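Local coordinates for uncharacterized protein (Parabacteroides merdae ATCC 43184, PDB 4OPW), which is of unknown function but, as a putative auto-transporter adhesin head of the DUF2807 family, probably takes part in cell adhesion, at residues I16-F21 and P41-T46; V126-L131 and L146-L151; A165-E170 and G185-E190. All coordinates share one frame; numbering follows the deposited sequence.

Contact 1: residues I16-F21 and P41-T46; sequences ITIDDF and PHIEIT
I16, the last residue but one of strand 11-17, makes a two-way backbone grip on I43, its antiparallel hydrogen-bonded partner: I16 N donates to I43 O (3.0 Å) and I43 N returns the bond to I16 O (2.9 Å), both nearly along the C=O axes. The two isoleucines point the same way, side by side. With chi1 63°, I16 CG1 takes the crowded position between backbone N and carbonyl carbon and lies 3.6 Å from I43 CG2. At T17 the strands pair without hydrogen bonds; its side chain diverges from that of H42, yet the imidazole swings back, so T17 CG2 meets H42 NE2 obliquely at 3.6 Å, while I16 O lies at the ring edge. I18 turns inward. Its amide reaches P41 O (3.1 Å) from above the carbonyl plane, its CG2 packs on P41 CB (3.6 Å), and its extended CG1 branch, anti to the backbone N, crosses I43 obliquely and ends with CD1 3.8 Å from I43 CD1. I57, I59 and L64 of strands 55-60 and 63-66 pack against I18. The arrangement is an antiparallel strand pair whose first strand peels away after T17, in the N-terminal part of the chain where strand directions are mixed.

Contact 2: residues V126-L131 and L146-L151; sequences VEVGKL and LKTDKL. With EDO (1,2-ethanediol), chain E.
L146 begins the second segment with CG in the crowded position between backbone N and carbonyl carbon, chi1 64°, which leaves its CD2 4.0 Å from CD2 of L131, crossing obliquely on the inward face shared with V126 and L151. K147 then pairs in parallel with E127: its amide donates to V126 O (2.8 Å) and its carbonyl accepts from V128 N (3.1 Å), each nearly along the C=O axis. On the outward face the K147 chain bends at chi2, laying CG 3.8 Å from E127 OE2. T148 turns OG1 anti to its backbone N, into the corner, 3.0 Å from V128 O and 3.1 Å from K150 O, two residues on. D149 and K150 both donate to G129 O, the first amide from above the carbonyl plane, the second in it, so one oxygen pins the bend. A 1,2-ethanediol, probably from crystallisation, bridges D149 OD1 (2.7 Å to its O2) and E127 OE2. K150 O receives L131 N (2.9 Å), while K150 NZ forms salt bridges to E152 and D172. L110 of strand 109-114 packs on V126, V128 and L131, whereas L163 of strand 159-163 and Y173 of strand 170-177 cover L151.

Contact 3: residues A165-E170 and G185-E190; sequences AGNAEE and GVAVPE
V188 lays CG2 against A168 CB at 3.7 Å, while its CG1, anti to the backbone N, reaches over to E170 C at 3.6 Å. The overlap lies inside a corner between two successive coils of a right-handed parallel beta-helix, the fold expected for the pectate-lyase-like clan; A171 and Y173 of strand 170-177 also touch V188. The segments run almost parallel, their end-to-end directions 7° apart. G166 O accepts A187 N at 3.1 Å from above its carbonyl plane, and A187 O in turn accepts A168 N at 3.2 Å, this time in the plane. G166 has phi 131° and psi -164°, angles at which a CB would jam against the preceding carbonyl oxygen. Across from it, its parallel partner V186 points inward, with CG2 near A165 O. At the corner the hydrogen bonding weakens: P189, which has no amide hydrogen, brings its CD to 3.1 Å from A168 O, and the next amide, E190 N, makes a weak bond to E169 O at 3.5 Å. On the outward face N167 and A187 pair, and N167 OD1 approaches A187 CB. A water donates to both N167 OD1 and A187 O, each at 2.8 Å.

From the N terminus, contact 1 closes first, joining strand 11-17 to strand 42-46 over 19 intervening residues, which include strands 23-27 and 31-36. Contacts 2 and 3 follow in series, neither nested nor crossed, and each closes a turn of 14 intervening residues between successive coils. Segment 146-151 lies directly beside segment 165-170, so these two contacts merge into four adjoining coil corners: D149 O lies 2.9 Å from E169 N, L151 N lies 2.9 Å from E170 O, and T148 CG2 packs on A168 CB. Contact 1 stands apart, its centre about 27 Å from that of contact 2 and 35 Å from that of contact 3, toward the other end of the elongated chain.

Contact 1: residues I16-F21 and P41-T46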
# COMPACT_ATOMS: atom_id res chain seq x y z
N ILE A 16 19.23 15.31 7.27
CA ILE A 16 18.82 16.63 7.76
C ILE A 16 17.58 16.46 8.62
O ILE A 16 16.93 15.41 8.59
CB ILE A 16 18.58 17.67 6.60
CG1 ILE A 16 17.41 17.22 5.67
CG2 ILE A 16 19.89 17.96 5.80
CD1 ILE A 16 16.90 18.26 4.67
N THR A 17 17.22 17.52 9.35
CA THR A 17 15.98 17.51 10.11
C THR A 17 14.85 17.70 9.13
O THR A 17 15.06 18.24 8.02
CB THR A 17 15.99 18.58 11.20
OG1 THR A 17 16.21 19.85 10.57
CG2 THR A 17 17.05 18.30 12.28
N ILE A 18 13.65 17.24 9.50
CA ILE A 18 12.47 17.42 8.66
C ILE A 18 11.31 17.89 9.52
O ILE A 18 11.20 17.50 10.68
CB ILE A 18 12.14 16.12 7.87
CG1 ILE A 18 11.10 16.39 6.74
CG2 ILE A 18 11.71 14.95 8.79
CD1 ILE A 18 10.82 15.16 5.79
N ASP A 19 10.42 18.72 8.92
CA ASP A 19 9.20 19.21 9.57
C ASP A 19 8.21 18.06 9.78
O ASP A 19 8.43 16.94 9.28
CB ASP A 19 8.55 20.31 8.70
CG ASP A 19 9.22 21.68 8.70
OD1 ASP A 19 10.08 21.93 9.58
OD2 ASP A 19 8.88 22.51 7.82
N ASP A 20 7.12 18.34 10.52
CA ASP A 20 6.09 17.34 10.78
C ASP A 20 5.29 17.04 9.52
O ASP A 20 4.87 17.97 8.80
CB ASP A 20 5.13 17.85 11.88
CG ASP A 20 5.69 17.88 13.29
OD1 ASP A 20 6.84 17.44 13.49
OD2 ASP A 20 4.96 18.35 14.20
N PHE A 21 5.06 15.76 9.26
CA PHE A 21 4.19 15.30 8.17
C PHE A 21 3.33 14.15 8.68
O PHE A 21 3.78 13.41 9.56
CB PHE A 21 4.97 14.91 6.90
CG PHE A 21 5.91 13.74 7.06
CD1 PHE A 21 5.46 12.43 6.84
CD2 PHE A 21 7.24 13.93 7.43
CE1 PHE A 21 6.32 11.34 7.03
CE2 PHE A 21 8.11 12.84 7.58
CZ PHE A 21 7.64 11.55 7.39
N PRO A 41 12.10 14.27 14.15
CA PRO A 41 12.08 13.77 12.77
C PRO A 41 13.27 14.23 11.94
O PRO A 41 13.70 15.40 11.97
CB PRO A 41 10.76 14.32 12.21
CG PRO A 41 9.92 14.61 13.43
CD PRO A 41 10.93 15.11 14.44
N HIS A 42 13.83 13.24 11.23
CA HIS A 42 14.91 13.43 10.28
C HIS A 42 14.54 12.79 8.95
O HIS A 42 13.67 11.91 8.90
CB HIS A 42 16.24 12.83 10.80
CG HIS A 42 16.86 13.62 11.91
ND1 HIS A 42 16.56 13.34 13.23
CD2 HIS A 42 17.76 14.62 11.86
CE1 HIS A 42 17.28 14.20 13.95
NE2 HIS A 42 18.01 15.00 13.17
N ILE A 43 15.24 13.21 7.89
CA ILE A 43 15.14 12.60 6.57
C ILE A 43 16.56 12.34 6.09
O ILE A 43 17.42 13.22 6.15
CB ILE A 43 14.25 13.37 5.56
CG1 ILE A 43 14.04 12.54 4.25
CG2 ILE A 43 14.74 14.80 5.29
CD1 ILE A 43 12.79 12.92 3.45
N GLU A 44 16.81 11.10 5.68
CA GLU A 44 18.11 10.65 5.19
C GLU A 44 17.94 10.25 3.74
O GLU A 44 17.10 9.39 3.42
CB GLU A 44 18.58 9.49 6.09
CG GLU A 44 20.03 9.11 5.90
CD GLU A 44 20.52 8.13 6.95
OE1 GLU A 44 19.89 7.07 7.12
OE2 GLU A 44 21.56 8.42 7.58
N ILE A 45 18.72 10.90 2.85
CA ILE A 45 18.68 10.68 1.40
C ILE A 45 19.98 10.09 0.92
O ILE A 45 21.05 10.67 1.15
CB ILE A 45 18.39 12.02 0.62
CG1 ILE A 45 17.14 12.76 1.11
CG2 ILE A 45 18.39 11.83 -0.94
CD1 ILE A 45 15.77 12.04 0.86
N THR A 46 19.88 8.97 0.17
CA THR A 46 21.01 8.36 -0.53
C THR A 46 20.72 8.45 -2.02
O THR A 46 19.70 7.92 -2.49
CB THR A 46 21.29 6.91 -0.08
OG1 THR A 46 21.45 6.90 1.33
CG2 THR A 46 22.54 6.32 -0.75

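Contact 2: residues V126-L131 and L146-L151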
# COMPACT_ATOMS: atom_id res chain seq x y z
N VAL A 126 -0.19 -3.25 12.27
CA VAL A 126 -0.98 -2.07 11.93
C VAL A 126 -2.25 -2.13 12.79
O VAL A 126 -3.03 -3.07 12.65
CB VAL A 126 -1.30 -2.01 10.41
CG1 VAL A 126 -2.19 -0.81 10.07
CG2 VAL A 126 -0.01 -2.00 9.57
N GLU A 127 -2.43 -1.17 13.71
CA GLU A 127 -3.62 -1.14 14.57
C GLU A 127 -4.30 0.20 14.38
O GLU A 127 -3.85 1.20 14.93
CB GLU A 127 -3.26 -1.43 16.04
CG GLU A 127 -4.48 -1.44 16.94
CD GLU A 127 -4.40 -2.25 18.22
OE1 GLU A 127 -3.29 -2.73 18.57
OE2 GLU A 127 -5.46 -2.43 18.86
N VAL A 128 -5.37 0.21 13.58
CA VAL A 128 -6.09 1.43 13.23
C VAL A 128 -7.58 1.22 13.29
O VAL A 128 -8.03 0.09 13.26
CB VAL A 128 -5.66 1.92 11.80
CG1 VAL A 128 -4.20 2.38 11.77
CG2 VAL A 128 -5.94 0.85 10.72
N GLY A 129 -8.35 2.31 13.34
CA GLY A 129 -9.81 2.23 13.33
C GLY A 129 -10.31 1.82 11.95
O GLY A 129 -11.20 0.99 11.84
N LYS A 130 -9.71 2.37 10.90
CA LYS A 130 -10.08 2.06 9.53
C LYS A 130 -8.84 1.90 8.67
O LYS A 130 -7.95 2.75 8.70
CB LYS A 130 -10.99 3.18 8.97
CG LYS A 130 -11.51 2.95 7.56
CD LYS A 130 -12.17 4.21 7.06
CE LYS A 130 -12.89 4.01 5.75
NZ LYS A 130 -13.63 5.23 5.35
N LEU A 131 -8.75 0.79 7.92
CA LEU A 131 -7.61 0.50 7.04
C LEU A 131 -8.14 0.43 5.63
O LEU A 131 -8.98 -0.40 5.32
CB LEU A 131 -6.88 -0.79 7.46
CG LEU A 131 -5.55 -1.13 6.73
CD1 LEU A 131 -4.49 -0.01 6.92
CD2 LEU A 131 -5.00 -2.46 7.24
N LEU A 146 -2.57 -7.06 10.87
CA LEU A 146 -3.48 -5.92 11.05
C LEU A 146 -4.57 -6.18 12.11
O LEU A 146 -5.01 -7.32 12.32
CB LEU A 146 -4.12 -5.52 9.72
CG LEU A 146 -5.06 -6.53 9.00
CD1 LEU A 146 -6.54 -6.27 9.37
CD2 LEU A 146 -4.91 -6.43 7.48
N LYS A 147 -5.02 -5.10 12.74
CA LYS A 147 -6.10 -5.09 13.72
C LYS A 147 -6.89 -3.84 13.43
O LYS A 147 -6.34 -2.74 13.54
CB LYS A 147 -5.58 -5.15 15.17
CG LYS A 147 -6.64 -4.95 16.27
CD LYS A 147 -7.65 -6.09 16.35
CE LYS A 147 -8.76 -5.80 17.34
NZ LYS A 147 -9.81 -6.84 17.28
N THR A 148 -8.12 -3.99 12.93
CA THR A 148 -8.92 -2.82 12.57
C THR A 148 -10.40 -3.06 12.82
O THR A 148 -10.82 -4.20 13.05
CB THR A 148 -8.65 -2.44 11.06
OG1 THR A 148 -9.19 -1.14 10.78
CG2 THR A 148 -9.21 -3.44 10.07
N ASP A 149 -11.18 -1.97 12.79
CA ASP A 149 -12.63 -2.08 12.90
C ASP A 149 -13.16 -2.28 11.48
O ASP A 149 -13.69 -3.34 11.18
CB ASP A 149 -13.23 -0.86 13.60
CG ASP A 149 -12.91 -0.80 15.08
OD1 ASP A 149 -12.90 -1.88 15.73
OD2 ASP A 149 -12.66 0.31 15.60
N LYS A 150 -12.89 -1.32 10.58
CA LYS A 150 -13.28 -1.40 9.19
C LYS A 150 -12.08 -1.63 8.29
O LYS A 150 -11.11 -0.87 8.36
CB LYS A 150 -14.02 -0.12 8.76
CG LYS A 150 -14.56 -0.16 7.31
CD LYS A 150 -15.60 -1.29 7.07
CE LYS A 150 -15.83 -1.54 5.60
NZ LYS A 150 -16.47 -0.36 4.95
N LEU A 151 -12.15 -2.65 7.43
CA LEU A 151 -11.12 -2.94 6.42
C LEU A 151 -11.73 -2.77 5.04
O LEU A 151 -12.81 -3.31 4.76
CB LEU A 151 -10.59 -4.38 6.60
CG LEU A 151 -9.62 -4.92 5.55
CD1 LEU A 151 -8.31 -4.09 5.52
CD2 LEU A 151 -9.32 -6.38 5.84
C1 EDO E . -8.22 -1.40 16.72
O1 EDO E . -8.44 -1.96 18.01
C2 EDO E . -9.57 -1.20 16.01
O2 EDO E . -10.27 -2.43 15.98

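Contact 3: residues A165-E170 and G185-E190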
# COMPACT_ATOMS: atom_id res chain seq x y z
N ALA A 165 -2.08 -11.82 8.29
CA ALA A 165 -2.67 -12.17 9.58
C ALA A 165 -3.45 -11.03 10.16
O ALA A 165 -3.21 -9.88 9.82
CB ALA A 165 -1.57 -12.56 10.57
N GLY A 166 -4.34 -11.35 11.09
CA GLY A 166 -5.08 -10.31 11.79
C GLY A 166 -6.57 -10.45 11.89
O GLY A 166 -7.13 -11.54 11.70
N ASN A 167 -7.21 -9.33 12.24
CA ASN A 167 -8.64 -9.24 12.50
C ASN A 167 -9.23 -7.93 12.06
O ASN A 167 -8.62 -6.88 12.23
CB ASN A 167 -8.89 -9.39 14.02
CG ASN A 167 -8.56 -10.76 14.58
OD1 ASN A 167 -9.43 -11.64 14.68
ND2 ASN A 167 -7.31 -10.94 14.99
N ALA A 168 -10.45 -7.98 11.53
CA ALA A 168 -11.27 -6.82 11.19
C ALA A 168 -12.69 -7.11 11.64
O ALA A 168 -13.06 -8.28 11.70
CB ALA A 168 -11.24 -6.53 9.69
N GLU A 169 -13.47 -6.09 11.99
CA GLU A 169 -14.86 -6.31 12.40
C GLU A 169 -15.74 -6.44 11.15
O GLU A 169 -16.68 -7.24 11.12
CB GLU A 169 -15.37 -5.19 13.33
CG GLU A 169 -14.79 -5.28 14.73
CD GLU A 169 -15.32 -6.47 15.51
OE1 GLU A 169 -16.51 -6.43 15.91
OE2 GLU A 169 -14.58 -7.47 15.63
N GLU A 170 -15.42 -5.64 10.11
CA GLU A 170 -16.10 -5.60 8.82
C GLU A 170 -15.06 -5.45 7.74
O GLU A 170 -14.08 -4.72 7.93
CB GLU A 170 -17.09 -4.42 8.70
CG GLU A 170 -18.18 -4.34 9.76
CD GLU A 170 -19.10 -3.14 9.62
OE1 GLU A 170 -18.63 -2.06 9.19
OE2 GLU A 170 -20.30 -3.28 9.97
N GLY A 185 -5.75 -15.29 6.09
CA GLY A 185 -5.20 -15.03 7.42
C GLY A 185 -5.93 -13.98 8.25
O GLY A 185 -5.62 -13.83 9.44
N VAL A 186 -6.86 -13.22 7.65
CA VAL A 186 -7.58 -12.17 8.37
C VAL A 186 -9.01 -12.63 8.68
O VAL A 186 -9.84 -12.76 7.78
CB VAL A 186 -7.56 -10.80 7.62
CG1 VAL A 186 -8.35 -9.74 8.38
CG2 VAL A 186 -6.12 -10.34 7.39
N ALA A 187 -9.28 -12.87 9.97
CA ALA A 187 -10.62 -13.27 10.41
C ALA A 187 -11.51 -12.03 10.51
O ALA A 187 -11.17 -11.05 11.18
CB ALA A 187 -10.56 -14.00 11.73
N VAL A 188 -12.67 -12.08 9.83
CA VAL A 188 -13.63 -10.98 9.79
C VAL A 188 -15.06 -11.51 9.97
O VAL A 188 -15.49 -12.25 9.10
CB VAL A 188 -13.56 -10.15 8.48
CG1 VAL A 188 -14.46 -8.92 8.58
CG2 VAL A 188 -12.14 -9.78 8.07
N PRO A 189 -15.86 -11.04 10.95
CA PRO A 189 -17.25 -11.53 11.06
C PRO A 189 -18.15 -11.16 9.86
O PRO A 189 -18.85 -12.04 9.36
CB PRO A 189 -17.76 -10.88 12.36
CG PRO A 189 -16.53 -10.55 13.13
CD PRO A 189 -15.52 -10.16 12.08
N GLU A 190 -18.12 -9.89 9.40
CA GLU A 190 -18.99 -9.40 8.30
C GLU A 190 -18.17 -9.05 7.07
O GLU A 190 -17.43 -8.06 7.08
CB GLU A 190 -19.79 -8.16 8.75
CG GLU A 190 -20.75 -8.39 9.91
CD GLU A 190 -21.81 -9.45 9.68
OE1 GLU A 190 -22.49 -9.41 8.63
OE2 GLU A 190 -21.95 -10.34 10.55
O HOH W 1 -11.99 -10.96 13.85